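Local coordinates for uncharacterized protein (Desulfovibrio piger ATCC 29098, PDB 4Z48) that is of unknown function but, as a DUF1329 family protein with a LolA-like fold, may bind lipid or lipoprotein in the bacterial cell envelope, at residues V9-D14 with Y135-E140; E141-I146 with R177-Y182; C148-R153 with V167-K172. All coordinates share one frame; numbering follows the deposited sequence.

Interaction 1: residues V9-D14 with Y135-E140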
loop_
_atom_site.group_PDB
_atom_site.type_symbol
_atom_site.label_atom_id
_atom_site.label_comp_id
_atom_site.label_asym_id
_atom_site.label_seq_id
_atom_site.Cartn_x
_atom_site.Cartn_y
_atom_site.Cartn_z
ATOM N N VAL A 9 4.715 -19.449 -14.042
ATOM C CA VAL A 9 5.145 -18.053 -14.253
ATOM C C VAL A 9 3.982 -17.291 -14.926
ATOM O O VAL A 9 3.608 -16.214 -14.480
ATOM C CB VAL A 9 6.451 -18.008 -15.101
ATOM C CG1 VAL A 9 6.806 -16.579 -15.511
ATOM C CG2 VAL A 9 7.613 -18.654 -14.354
ATOM N N LYS A 10 3.448 -17.845 -16.031
ATOM C CA LYS A 10 2.314 -17.265 -16.749
ATOM C C LYS A 10 1.059 -17.294 -15.841
ATOM O O LYS A 10 0.336 -16.308 -15.797
ATOM C CB LYS A 10 2.071 -18.022 -18.056
ATOM C CG LYS A 10 0.977 -17.433 -18.943
ATOM C CD LYS A 10 0.573 -18.429 -20.042
ATOM C CE LYS A 10 -0.667 -18.024 -20.807
ATOM N NZ LYS A 10 -1.909 -18.238 -20.017
ATOM N N ALA A 11 0.805 -18.417 -15.128
ATOM C CA ALA A 11 -0.335 -18.527 -14.203
ATOM C C ALA A 11 -0.232 -17.479 -13.066
ATOM O O ALA A 11 -1.256 -16.957 -12.628
ATOM C CB ALA A 11 -0.429 -19.928 -13.611
ATOM N N GLY A 12 0.986 -17.207 -12.602
ATOM C CA GLY A 12 1.222 -16.224 -11.550
ATOM C C GLY A 12 0.868 -14.842 -12.053
ATOM O O GLY A 12 0.143 -14.102 -11.380
ATOM N N TYR A 13 1.295 -14.528 -13.308
ATOM C CA TYR A 13 0.998 -13.226 -13.928
ATOM C C TYR A 13 -0.520 -13.076 -14.148
ATOM O O TYR A 13 -1.047 -11.999 -13.873
ATOM C CB TYR A 13 1.784 -13.036 -15.245
ATOM C CG TYR A 13 1.397 -11.820 -16.057
ATOM C CD1 TYR A 13 2.029 -10.600 -15.863
ATOM C CD2 TYR A 13 0.436 -11.908 -17.066
ATOM C CE1 TYR A 13 1.687 -9.479 -16.624
ATOM C CE2 TYR A 13 0.086 -10.799 -17.831
ATOM C CZ TYR A 13 0.715 -9.587 -17.608
ATOM O OH TYR A 13 0.365 -8.501 -18.371
ATOM N N ASP A 14 -1.201 -14.138 -14.647
ATOM C CA ASP A 14 -2.635 -14.111 -14.924
ATOM C C ASP A 14 -3.449 -13.824 -13.634
ATOM O O ASP A 14 -4.395 -13.027 -13.670
ATOM C CB ASP A 14 -3.079 -15.391 -15.629
ATOM C CG ASP A 14 -2.588 -15.418 -17.079
ATOM O OD1 ASP A 14 -2.128 -14.364 -17.572
ATOM O OD2 ASP A 14 -2.662 -16.480 -17.707
ATOM N N TYR A 135 6.291 -13.181 -11.711
ATOM C CA TYR A 135 5.477 -13.978 -10.798
ATOM C C TYR A 135 5.804 -15.438 -10.810
ATOM O O TYR A 135 6.321 -15.958 -11.787
ATOM C CB TYR A 135 3.987 -13.785 -11.128
ATOM C CG TYR A 135 3.569 -12.334 -11.031
ATOM C CD1 TYR A 135 3.261 -11.763 -9.805
ATOM C CD2 TYR A 135 3.589 -11.506 -12.152
ATOM C CE1 TYR A 135 2.953 -10.410 -9.694
ATOM C CE2 TYR A 135 3.267 -10.157 -12.059
ATOM C CZ TYR A 135 2.948 -9.613 -10.824
ATOM O OH TYR A 135 2.659 -8.279 -10.688
ATOM N N LEU A 136 5.418 -16.119 -9.733
ATOM C CA LEU A 136 5.481 -17.571 -9.655
ATOM C C LEU A 136 4.317 -18.100 -8.763
ATOM O O LEU A 136 4.296 -17.890 -7.547
ATOM C CB LEU A 136 6.862 -18.019 -9.167
ATOM C CG LEU A 136 7.200 -19.504 -9.115
ATOM C CD1 LEU A 136 7.205 -20.140 -10.511
ATOM C CD2 LEU A 136 8.559 -19.694 -8.437
ATOM N N LEU A 137 3.313 -18.721 -9.395
ATOM C CA LEU A 137 2.212 -19.333 -8.665
ATOM C C LEU A 137 2.744 -20.655 -8.044
ATOM O O LEU A 137 3.072 -21.580 -8.775
ATOM C CB LEU A 137 0.979 -19.572 -9.575
ATOM C CG LEU A 137 -0.218 -20.242 -8.906
ATOM C CD1 LEU A 137 -0.783 -19.366 -7.794
ATOM C CD2 LEU A 137 -1.310 -20.566 -9.912
ATOM N N GLN A 138 2.816 -20.716 -6.710
ATOM C CA GLN A 138 3.410 -21.835 -5.967
ATOM C C GLN A 138 2.424 -22.900 -5.586
ATOM O O GLN A 138 2.819 -24.027 -5.297
ATOM C CB GLN A 138 4.134 -21.326 -4.707
ATOM C CG GLN A 138 5.351 -20.462 -5.021
ATOM C CD GLN A 138 6.550 -21.248 -5.515
ATOM O OE1 GLN A 138 6.438 -22.290 -6.179
ATOM N NE2 GLN A 138 7.724 -20.767 -5.163
ATOM N N GLY A 139 1.156 -22.554 -5.615
ATOM C CA GLY A 139 0.103 -23.500 -5.319
ATOM C C GLY A 139 -0.989 -22.886 -4.488
ATOM O O GLY A 139 -1.300 -21.700 -4.644
ATOM N N GLU A 140 -1.590 -23.714 -3.630
ATOM C CA GLU A 140 -2.713 -23.345 -2.774
ATOM C C GLU A 140 -2.503 -23.910 -1.381
ATOM O O GLU A 140 -1.812 -24.913 -1.212
ATOM C CB GLU A 140 -4.046 -23.851 -3.386
ATOM C CG GLU A 140 -4.462 -23.103 -4.649
ATOM C CD GLU A 140 -5.698 -23.607 -5.368
ATOM O OE1 GLU A 140 -6.624 -24.107 -4.686
ATOM O OE2 GLU A 140 -5.756 -23.472 -6.612
#
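The ring of Tyr-135 leans obliquely on the backbone of helix 8-20, against Gly-12 C and Tyr-13 CA. Its CD2 comes to 3.6 Å from Tyr-13 CA, and the ring of Tyr-13 crosses it at a slant, Tyr-13 CD1 lying 4.0 Å from Tyr-135 CE2. Tyr-135 CG is anti to its carbonyl carbon (chi1 -59°), which lays the ring along the helix; Tyr-13 CG, anti to the backbone N (chi1 172°), leaves the helix beside it. The phenol of Tyr-135 ends in a hydrogen bond from its OH group to the carbonyl of Val-130.

Gly-12 lies at the heart of the packing, its C atom 3.4 Å from Tyr-135 CB. A CB on this residue would clash with that of Tyr-135 and press on the backbone N of Leu-136 and Leu-137, so the bare glycine lets helix and strand axes approach to 5.4 Å while crossing nearly at right angles (98°). Next to it the methyl of Ala-11 meets a branch tip of Leu-137, CB to CD2 at 3.9 Å. At the start of the segment the CA of Val-9 makes a CA-H...O contact of 3.4 Å with Tyr-135 O. The side chains of Val-9 and Leu-136 cross obliquely, Val-9 CG2 and Leu-136 CD1 touching at 4.1 Å. The contact is thus mainly apolar: it combines apolar side-chain contacts with helix backbone lying against Tyr-135 CB.

Just ahead of Val-9, Pro-8 is backbone hydrogen-bonded with Leu-137, tying the helix start to strand 133-143. This strand is outermost in the antiparallel order and pairs on its inner side with strand 146-155, where Tyr-135 packs on Arg-153 and Leu-137 on Tyr-149, while helix 8-20 lies across it.

Interaction 2: residues E141-I146 with R177-Y182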
loop_
_atom_site.group_PDB
_atom_site.type_symbol
_atom_site.label_atom_id
_atom_site.label_comp_id
_atom_site.label_asym_id
_atom_site.label_seq_id
_atom_site.Cartn_x
_atom_site.Cartn_y
_atom_site.Cartn_z
ATOM N N GLU A 141 -3.088 -23.255 -0.384
ATOM C CA GLU A 141 -2.983 -23.618 1.028
ATOM C C GLU A 141 -4.172 -23.069 1.784
ATOM O O GLU A 141 -4.605 -21.942 1.514
ATOM C CB GLU A 141 -1.679 -23.017 1.604
ATOM C CG GLU A 141 -1.277 -23.500 2.991
ATOM C CD GLU A 141 0.025 -22.945 3.541
ATOM O OE1 GLU A 141 0.607 -22.022 2.923
ATOM O OE2 GLU A 141 0.460 -23.435 4.609
ATOM N N ASN A 142 -4.676 -23.833 2.753
ATOM C CA ASN A 142 -5.762 -23.365 3.614
ATOM C C ASN A 142 -5.112 -22.671 4.814
ATOM O O ASN A 142 -4.377 -23.316 5.574
ATOM C CB ASN A 142 -6.676 -24.509 4.020
ATOM C CG ASN A 142 -7.921 -24.055 4.739
ATOM O OD1 ASN A 142 -7.903 -23.794 5.945
ATOM N ND2 ASN A 142 -9.024 -23.945 4.008
ATOM N N VAL A 143 -5.318 -21.344 4.938
ATOM C CA VAL A 143 -4.709 -20.509 5.989
ATOM C C VAL A 143 -5.812 -20.059 6.969
ATOM O O VAL A 143 -6.641 -19.201 6.640
ATOM C CB VAL A 143 -3.906 -19.315 5.388
ATOM C CG1 VAL A 143 -3.231 -18.486 6.481
ATOM C CG2 VAL A 143 -2.870 -19.797 4.370
ATOM N N ASP A 144 -5.823 -20.687 8.164
ATOM C CA ASP A 144 -6.790 -20.486 9.251
ATOM C C ASP A 144 -8.246 -20.535 8.719
ATOM O O ASP A 144 -9.008 -19.576 8.883
ATOM C CB ASP A 144 -6.510 -19.181 10.030
ATOM C CG ASP A 144 -5.198 -19.173 10.797
ATOM O OD1 ASP A 144 -4.990 -20.084 11.635
ATOM O OD2 ASP A 144 -4.403 -18.229 10.598
ATOM N N GLY A 145 -8.578 -21.638 8.043
ATOM C CA GLY A 145 -9.908 -21.877 7.480
ATOM C C GLY A 145 -10.187 -21.273 6.113
ATOM O O GLY A 145 -11.236 -21.572 5.529
ATOM N N ILE A 146 -9.255 -20.420 5.580
ATOM C CA ILE A 146 -9.438 -19.730 4.290
ATOM C C ILE A 146 -8.574 -20.343 3.174
ATOM O O ILE A 146 -7.358 -20.419 3.332
ATOM C CB ILE A 146 -9.147 -18.198 4.437
ATOM C CG1 ILE A 146 -9.961 -17.562 5.600
ATOM C CG2 ILE A 146 -9.390 -17.441 3.119
ATOM C CD1 ILE A 146 -9.134 -16.725 6.553
ATOM N N ARG A 177 -5.381 -10.017 -0.754
ATOM C CA ARG A 177 -4.334 -10.667 0.042
ATOM C C ARG A 177 -4.875 -10.946 1.445
ATOM O O ARG A 177 -5.628 -10.120 1.975
ATOM C CB ARG A 177 -3.113 -9.728 0.175
ATOM C CG ARG A 177 -2.410 -9.440 -1.141
ATOM C CD ARG A 177 -1.440 -8.243 -1.048
ATOM N NE ARG A 177 -0.675 -8.168 -2.317
ATOM C CZ ARG A 177 -1.107 -7.563 -3.426
ATOM N NH1 ARG A 177 -2.274 -6.929 -3.437
ATOM N NH2 ARG A 177 -0.371 -7.578 -4.528
ATOM N N LEU A 178 -4.484 -12.081 2.034
ATOM C CA LEU A 178 -4.763 -12.441 3.406
ATOM C C LEU A 178 -3.491 -12.228 4.235
ATOM O O LEU A 178 -3.556 -11.733 5.348
ATOM C CB LEU A 178 -5.266 -13.893 3.491
ATOM C CG LEU A 178 -5.495 -14.507 4.870
ATOM C CD1 LEU A 178 -6.693 -13.902 5.549
ATOM C CD2 LEU A 178 -5.709 -15.998 4.757
ATOM N N ARG A 179 -2.331 -12.519 3.660
ATOM C CA ARG A 179 -1.053 -12.425 4.327
ATOM C C ARG A 179 0.032 -12.225 3.270
ATOM O O ARG A 179 -0.145 -12.620 2.096
ATOM C CB ARG A 179 -0.838 -13.734 5.149
ATOM C CG ARG A 179 0.578 -14.052 5.647
ATOM C CD ARG A 179 0.630 -15.280 6.555
ATOM N NE ARG A 179 0.445 -16.542 5.820
ATOM C CZ ARG A 179 0.795 -17.745 6.274
ATOM N NH1 ARG A 179 1.365 -17.875 7.466
ATOM N NH2 ARG A 179 0.578 -18.827 5.539
ATOM N N ALA A 180 1.141 -11.597 3.662
ATOM C CA ALA A 180 2.306 -11.490 2.780
ATOM C C ALA A 180 3.592 -11.382 3.589
ATOM O O ALA A 180 3.619 -10.797 4.684
ATOM C CB ALA A 180 2.190 -10.339 1.795
ATOM N N ASP A 181 4.631 -12.040 3.084
ATOM C CA ASP A 181 5.969 -12.012 3.659
ATOM C C ASP A 181 6.859 -11.268 2.720
ATOM O O ASP A 181 6.850 -11.569 1.531
ATOM C CB ASP A 181 6.502 -13.415 3.929
ATOM C CG ASP A 181 5.852 -14.138 5.097
ATOM O OD1 ASP A 181 5.164 -13.481 5.895
ATOM O OD2 ASP A 181 6.032 -15.374 5.206
ATOM N N TYR A 182 7.613 -10.268 3.236
ATOM C CA TYR A 182 8.531 -9.433 2.456
ATOM C C TYR A 182 9.958 -9.743 2.836
ATOM O O TYR A 182 10.272 -9.860 4.025
ATOM C CB TYR A 182 8.263 -7.919 2.665
ATOM C CG TYR A 182 7.011 -7.318 2.051
ATOM C CD1 TYR A 182 6.008 -8.125 1.513
ATOM C CD2 TYR A 182 6.774 -5.948 2.116
ATOM C CE1 TYR A 182 4.832 -7.571 0.995
ATOM C CE2 TYR A 182 5.622 -5.381 1.576
ATOM C CZ TYR A 182 4.645 -6.194 1.034
ATOM O OH TYR A 182 3.504 -5.610 0.533
#
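A tight hairpin turn, type I' from Val-143 to Ile-146, joins strands 133-143 and 146-155, and its inward-facing side chains meet a classic beta bulge in which Leu-178 and Arg-179 both lie opposite Trp-169. The turn is closed by Ile-146 N to Val-143 O at 3.1 Å, and Val-143 N to Ile-146 O at 2.8 Å is the reciprocal bond of this two-residue hairpin. Leu-178, with CG anti to the backbone N (chi1 174°), rests its forked end against Val-143 and Ile-146. The side chains of Leu-178 and Val-143 run past each other in opposite directions, Leu-178 CD2 touching Val-143 CB at 3.8 Å, while Leu-178 CD1 meets Ile-146 CD1 at 3.9 Å.

Arg-179 leaves the bulge with CG anti to N and then bends at chi3 (73°), which carries the guanidinium over Val-143. Val-143 CG1 lies over one guanidinium face, toward the rim, and Val-143 CG2 is 3.8 Å from Arg-179 NH2. At the edge of the same group, near its plane, Glu-141 OE1 stays 4.1 Å from Arg-179 NH2, too far for a salt bridge; the two planes are 52° apart, and this carboxylate oxygen instead accepts a hydrogen bond from Trp-169 NE1.

Trp-169 also forms a cation-pi pair with Arg-179 and carries Val-143 against its side chain. The hairpin end, formed by strands 133-143 and 146-155, thus meets strand 177-184 beyond strand 163-171, at the corner the chain turns at Leu-178.

Interaction 3: residues C148-R153 with V167-K172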
loop_
_atom_site.group_PDB
_atom_site.type_symbol
_atom_site.label_atom_id
_atom_site.label_comp_id
_atom_site.label_asym_id
_atom_site.label_seq_id
_atom_site.Cartn_x
_atom_site.Cartn_y
_atom_site.Cartn_z
ATOM N N CYS A 148 -6.437 -20.224 -0.108
ATOM C CA CYS A 148 -5.617 -19.200 -0.742
ATOM C C CYS A 148 -4.781 -19.737 -1.877
ATOM O O CYS A 148 -4.354 -20.872 -1.821
ATOM C CB CYS A 148 -4.679 -18.553 0.283
ATOM S SG CYS A 148 -5.492 -17.604 1.586
ATOM N N TYR A 149 -4.421 -18.862 -2.810
ATOM C CA TYR A 149 -3.349 -19.076 -3.793
ATOM C C TYR A 149 -2.058 -18.587 -3.105
ATOM O O TYR A 149 -2.125 -17.599 -2.363
ATOM C CB TYR A 149 -3.567 -18.221 -5.047
ATOM C CG TYR A 149 -4.806 -18.473 -5.853
ATOM C CD1 TYR A 149 -4.894 -19.570 -6.699
ATOM C CD2 TYR A 149 -5.844 -17.541 -5.879
ATOM C CE1 TYR A 149 -6.010 -19.777 -7.503
ATOM C CE2 TYR A 149 -6.978 -17.747 -6.669
ATOM C CZ TYR A 149 -7.044 -18.858 -7.495
ATOM O OH TYR A 149 -8.143 -19.089 -8.295
ATOM N N ILE A 150 -0.924 -19.244 -3.341
ATOM C CA ILE A 150 0.390 -18.811 -2.890
ATOM C C ILE A 150 1.036 -18.184 -4.137
ATOM O O ILE A 150 1.301 -18.886 -5.119
ATOM C CB ILE A 150 1.265 -19.920 -2.232
ATOM C CG1 ILE A 150 0.501 -20.690 -1.106
ATOM C CG2 ILE A 150 2.599 -19.297 -1.705
ATOM C CD1 ILE A 150 1.020 -22.115 -0.882
ATOM N N LEU A 151 1.232 -16.852 -4.115
ATOM C CA LEU A 151 1.772 -16.114 -5.254
ATOM C C LEU A 151 3.025 -15.388 -4.872
ATOM O O LEU A 151 2.970 -14.473 -4.031
ATOM C CB LEU A 151 0.731 -15.074 -5.777
ATOM C CG LEU A 151 1.143 -14.298 -7.055
ATOM C CD1 LEU A 151 1.371 -15.254 -8.237
ATOM C CD2 LEU A 151 0.080 -13.280 -7.437
ATOM N N GLU A 152 4.149 -15.781 -5.465
ATOM C CA GLU A 152 5.411 -15.095 -5.239
ATOM C C GLU A 152 5.588 -14.059 -6.313
ATOM O O GLU A 152 5.292 -14.340 -7.486
ATOM C CB GLU A 152 6.606 -16.066 -5.258
ATOM C CG GLU A 152 6.651 -17.051 -4.101
ATOM C CD GLU A 152 7.975 -17.769 -3.890
ATOM O OE1 GLU A 152 8.990 -17.376 -4.514
ATOM O OE2 GLU A 152 8.002 -18.711 -3.065
ATOM N N ARG A 153 6.070 -12.879 -5.941
ATOM C CA ARG A 153 6.376 -11.848 -6.927
ATOM C C ARG A 153 7.757 -11.277 -6.623
ATOM O O ARG A 153 8.096 -11.086 -5.468
ATOM C CB ARG A 153 5.276 -10.777 -7.039
ATOM C CG ARG A 153 5.236 -9.707 -5.988
ATOM C CD ARG A 153 4.173 -8.696 -6.322
ATOM N NE ARG A 153 4.108 -7.676 -5.284
ATOM C CZ ARG A 153 3.179 -6.731 -5.213
ATOM N NH1 ARG A 153 2.199 -6.685 -6.109
ATOM N NH2 ARG A 153 3.199 -5.847 -4.228
ATOM N N VAL A 167 6.124 -12.995 -0.876
ATOM C CA VAL A 167 5.262 -14.185 -0.907
ATOM C C VAL A 167 3.901 -13.719 -0.456
ATOM O O VAL A 167 3.771 -13.090 0.606
ATOM C CB VAL A 167 5.790 -15.383 -0.077
ATOM C CG1 VAL A 167 4.855 -16.587 -0.199
ATOM C CG2 VAL A 167 7.198 -15.757 -0.515
ATOM N N GLN A 168 2.895 -13.937 -1.299
ATOM C CA GLN A 168 1.540 -13.484 -0.988
ATOM C C GLN A 168 0.542 -14.635 -0.913
ATOM O O GLN A 168 0.521 -15.479 -1.804
ATOM C CB GLN A 168 1.057 -12.499 -2.067
ATOM C CG GLN A 168 2.073 -11.459 -2.443
ATOM C CD GLN A 168 1.698 -10.715 -3.682
ATOM O OE1 GLN A 168 1.510 -9.501 -3.641
ATOM N NE2 GLN A 168 1.658 -11.408 -4.818
ATOM N N TRP A 169 -0.268 -14.674 0.158
ATOM C CA TRP A 169 -1.375 -15.625 0.292
ATOM C C TRP A 169 -2.606 -14.863 -0.139
ATOM O O TRP A 169 -3.007 -13.932 0.551
ATOM C CB TRP A 169 -1.476 -16.155 1.736
ATOM C CG TRP A 169 -0.438 -17.184 2.048
ATOM C CD1 TRP A 169 -0.595 -18.541 2.014
ATOM C CD2 TRP A 169 0.934 -16.944 2.373
ATOM N NE1 TRP A 169 0.591 -19.160 2.345
ATOM C CE2 TRP A 169 1.551 -18.205 2.545
ATOM C CE3 TRP A 169 1.710 -15.780 2.541
ATOM C CZ2 TRP A 169 2.893 -18.337 2.913
ATOM C CZ3 TRP A 169 3.046 -15.912 2.897
ATOM C CH2 TRP A 169 3.626 -17.174 3.084
ATOM N N VAL A 170 -3.217 -15.248 -1.283
ATOM C CA VAL A 170 -4.344 -14.526 -1.886
ATOM C C VAL A 170 -5.648 -15.325 -1.765
ATOM O O VAL A 170 -5.717 -16.462 -2.215
ATOM C CB VAL A 170 -4.018 -14.191 -3.374
ATOM C CG1 VAL A 170 -5.170 -13.440 -4.048
ATOM C CG2 VAL A 170 -2.705 -13.402 -3.495
ATOM N N ARG A 171 -6.695 -14.706 -1.183
ATOM C CA ARG A 171 -8.004 -15.363 -1.033
ATOM C C ARG A 171 -8.564 -15.715 -2.375
ATOM O O ARG A 171 -8.609 -14.858 -3.260
ATOM C CB ARG A 171 -8.997 -14.468 -0.296
ATOM C CG ARG A 171 -8.579 -14.101 1.103
ATOM C CD ARG A 171 -9.454 -12.981 1.579
ATOM N NE ARG A 171 -9.474 -12.841 3.037
ATOM C CZ ARG A 171 -10.361 -13.435 3.832
ATOM N NH1 ARG A 171 -11.294 -14.235 3.320
ATOM N NH2 ARG A 171 -10.312 -13.245 5.146
ATOM N N LYS A 172 -8.941 -17.000 -2.561
ATOM C CA LYS A 172 -9.474 -17.471 -3.835
ATOM C C LYS A 172 -10.806 -16.801 -4.191
ATOM O O LYS A 172 -11.058 -16.523 -5.360
ATOM C CB LYS A 172 -9.638 -19.006 -3.830
ATOM C CG LYS A 172 -8.303 -19.736 -3.775
ATOM C CD LYS A 172 -8.249 -20.933 -4.735
ATOM C CE LYS A 172 -9.080 -22.118 -4.323
ATOM N NZ LYS A 172 -9.128 -23.116 -5.425
HETATM O O HOH W 1 -10.404 -17.565 -8.218
#
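Tyr-149 CG is anti to its carbonyl carbon (chi1 -62°), and Lys-172, bent at chi2 and chi3, folds its aliphatic chain across the ring at about a right angle. Lys-172 CD lies 3.8 Å from the centroid of the Tyr-149 ring in a CH-pi contact over one face. A water in the ring plane bridges Tyr-149 OH and Lys-172 O; the hydroxyl also bonds to Arg-18, and Lys-172 NZ pairs with Glu-140. Gln-168, extended beyond CG, runs beside Leu-151 and puts OE1 over the centre of the Arg-153 guanidinium, 3.6 Å from Arg-153 CZ, while the same oxygen accepts from Arg-177 NH2. Arg-153 NH1 donates to Leu-127 O, and its NE to Gln-166 OE1.

On the face with Ile-150, that side chain nestles beside Trp-169, Ile-150 CG1 lying 3.9 Å from Trp-169 CD1, and touches Val-167. Backbone bonds of 2.8 Å include Leu-151 N to Gln-168 O, nearly straight at 178°, and Gln-168 N to Leu-151 O, whose donor sits above the carbonyl plane. Hydrogen-bonded and non-hydrogen-bonded pairs alternate from Tyr-149/Val-170 to Glu-152/Val-167, the antiparallel pairing of a beta hairpin, strands 146-155 and 163-171, within the LolA-like fold, with helix 8-20 on the face of Leu-151.

How the interactions relate
Interactions 1 to 3 gather at one end of the protein. Interaction 3, a hydrogen-bonded strand pair, buries the most surface; interaction 1, where the helix meets the outermost strand, is also partly buried but rests on apolar packing, and interaction 2 is a surface contact made mostly by side chains. Interactions 1 and 2 share strand 133-143, and both engage the hairpin of interaction 3. From interaction 1, Gly-139 O probably accepts from Ile-150 N. Toward interaction 2, Leu-178 N probably bonds to Trp-169 O, and Asp-181 N to Val-167 O, extending the pairing to strand 177-184.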